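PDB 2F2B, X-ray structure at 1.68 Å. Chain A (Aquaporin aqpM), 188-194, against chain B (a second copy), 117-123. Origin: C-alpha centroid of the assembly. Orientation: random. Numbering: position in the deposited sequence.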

# COMPACT_ATOMS: atom_id res chain seq x y z
N THR A 188 10.87 -3.88 4.44
CA THR A 188 11.27 -3.36 3.15
C THR A 188 12.73 -2.89 3.19
O THR A 188 13.50 -3.14 2.26
N THR A 189 13.11 -2.25 4.29
CA THR A 189 14.48 -1.75 4.45
C THR A 189 15.50 -2.80 4.88
O THR A 189 16.56 -2.95 4.27
N LEU A 190 15.17 -3.53 5.94
CA LEU A 190 16.07 -4.53 6.53
C LEU A 190 15.97 -5.98 6.05
O LEU A 190 16.79 -6.81 6.44
N GLY A 191 14.99 -6.28 5.22
CA GLY A 191 14.83 -7.64 4.74
C GLY A 191 16.08 -8.23 4.12
O GLY A 191 16.48 -9.35 4.44
N ASN A 192 16.72 -7.47 3.23
CA ASN A 192 17.92 -7.95 2.55
C ASN A 192 19.20 -7.82 3.37
O ASN A 192 20.31 -8.00 2.84
N ILE A 193 19.06 -7.50 4.65
CA ILE A 193 20.23 -7.40 5.52
C ILE A 193 20.22 -8.55 6.52
O ILE A 193 21.12 -9.39 6.52
N SER A 194 19.18 -8.62 7.35
CA SER A 194 19.07 -9.67 8.36
C SER A 194 17.83 -10.55 8.19
O SER A 194 17.64 -11.52 8.93
N ILE B 117 24.53 4.81 11.27
CA ILE B 117 24.18 3.51 11.83
C ILE B 117 23.69 2.56 10.73
O ILE B 117 23.94 1.36 10.79
N PHE B 118 23.00 3.09 9.72
CA PHE B 118 22.55 2.23 8.64
C PHE B 118 23.78 1.69 7.90
O PHE B 118 23.84 0.52 7.53
N LEU B 119 24.75 2.56 7.69
CA LEU B 119 25.98 2.17 7.01
C LEU B 119 26.65 1.02 7.75
O LEU B 119 27.20 0.10 7.14
N GLN B 120 26.61 1.07 9.08
CA GLN B 120 27.22 0.02 9.90
C GLN B 120 26.49 -1.31 9.71
O GLN B 120 27.12 -2.37 9.68
N CYS B 121 25.16 -1.26 9.59
CA CYS B 121 24.35 -2.46 9.40
C CYS B 121 24.46 -3.08 8.01
O CYS B 121 24.61 -4.29 7.87
N ALA B 122 24.37 -2.23 6.99
CA ALA B 122 24.41 -2.69 5.61
C ALA B 122 25.78 -2.93 5.00
O ALA B 122 25.91 -3.68 4.04
N GLY B 123 26.81 -2.30 5.57
CA GLY B 123 28.15 -2.47 5.03
C GLY B 123 28.54 -1.29 4.16
O GLY B 123 27.69 -0.50 3.75

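The two helical stretches, from two copies of aquaporin AqpM, run in broadly the same direction, their axes inclined by 36° and no nearer than 10.8 Å. At that spacing side chains make most of the contact; the nearest CA atoms, those of A:Ile193 and B:Ala122, are 6.3 Å apart. The contact is small, burying 196 Å² in total, and no hydrogen bond crosses it.

A:Ile193 is the principal bump on chain A. Its CA-to-CB bond points toward chain B, and with chi1 m and chi2 t the side chain is extended, carrying CD1 into the hollow between B:Phe118 and B:Ala122, one helical turn apart. There CD1 lies 3.9 Å from CE1 of B:Phe118 and 3.8 Å from CB of B:Ala122, which forms the other wall of the hollow. The other branch settles against the backbone: CG2 of A:Ile193 is 3.7 Å from the carbonyl O of B:Cys121, a van der Waals contact.

B:Phe118 is the answering bump. Its CA-to-CB bond points sideways, but the t rotamer brings the ring closer to chain A, where CE1 enters a pocket lined by three residues. CG2 of A:Thr189, whose CA-to-CB bond points toward chain B (chi1 m), approaches CE1 of B:Phe118 to 3.8 Å, while its OG1 is hydrogen-bonded elsewhere in the structure. A:Leu190 starts out sideways, with chi1 at -96° and chi2 at 21°, both between wells; its CD1 meets the ring edge, 4.4 Å from CE1 of B:Phe118. The CD1 methyl of A:Ile193 completes the pocket, approaching the ring obliquely.

The CA-to-CB bond of B:Cys121 also points toward chain A, with chi1 m, yet its nearest side-chain approach is 4.7 Å, from CB to CG2 of A:Ile193. Three methyl groups gather round one aromatic ring, while A:Ile193 also reaches B:Ala122 and the backbone of B:Cys121.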

# COMPACT_ATOMS: atom_id res chain seq x y z
CB THR A 188 10.35 -2.18 2.72
OG1 THR A 188 9.00 -2.65 2.67
CG2 THR A 188 10.74 -1.66 1.34
CB THR A 189 14.54 -0.61 5.49
OG1 THR A 189 13.65 0.45 5.10
CG2 THR A 189 15.96 -0.04 5.59
CB LEU A 190 15.88 -4.49 8.06
CG LEU A 190 16.82 -3.67 8.96
CD1 LEU A 190 17.53 -2.58 8.20
CD2 LEU A 190 16.02 -3.12 10.13
CB ASN A 192 18.09 -7.22 1.21
CG ASN A 192 18.57 -8.15 0.10
OD1 ASN A 192 17.77 -8.67 -0.67
ND2 ASN A 192 19.88 -8.37 0.04
CB ILE A 193 20.26 -6.04 6.27
CG1 ILE A 193 20.44 -4.90 5.26
CG2 ILE A 193 21.41 -6.02 7.27
CD1 ILE A 193 20.45 -3.52 5.87
CB SER A 194 18.99 -9.05 9.75
OG SER A 194 17.78 -8.32 9.88
CB ILE B 117 23.12 3.64 12.95
CG1 ILE B 117 23.73 4.40 14.14
CG2 ILE B 117 22.64 2.26 13.41
CD1 ILE B 117 24.93 3.69 14.78
CB PHE B 118 21.67 2.97 7.64
CG PHE B 118 21.17 2.09 6.54
CD1 PHE B 118 20.13 1.20 6.76
CD2 PHE B 118 21.82 2.08 5.30
CE1 PHE B 118 19.73 0.30 5.77
CE2 PHE B 118 21.43 1.18 4.31
CZ PHE B 118 20.39 0.29 4.54
CB LEU B 119 26.93 3.37 6.92
CG LEU B 119 28.31 3.14 6.31
CD1 LEU B 119 28.19 2.72 4.85
CD2 LEU B 119 29.11 4.42 6.44
CB GLN B 120 27.21 0.41 11.37
CG GLN B 120 27.98 1.68 11.67
CD GLN B 120 29.43 1.60 11.22
OE1 GLN B 120 29.95 2.51 10.59
NE2 GLN B 120 30.08 0.49 11.55
CB CYS B 121 22.86 -2.16 9.63
SG CYS B 121 22.36 -1.72 11.30
CB ALA B 122 23.63 -1.70 4.73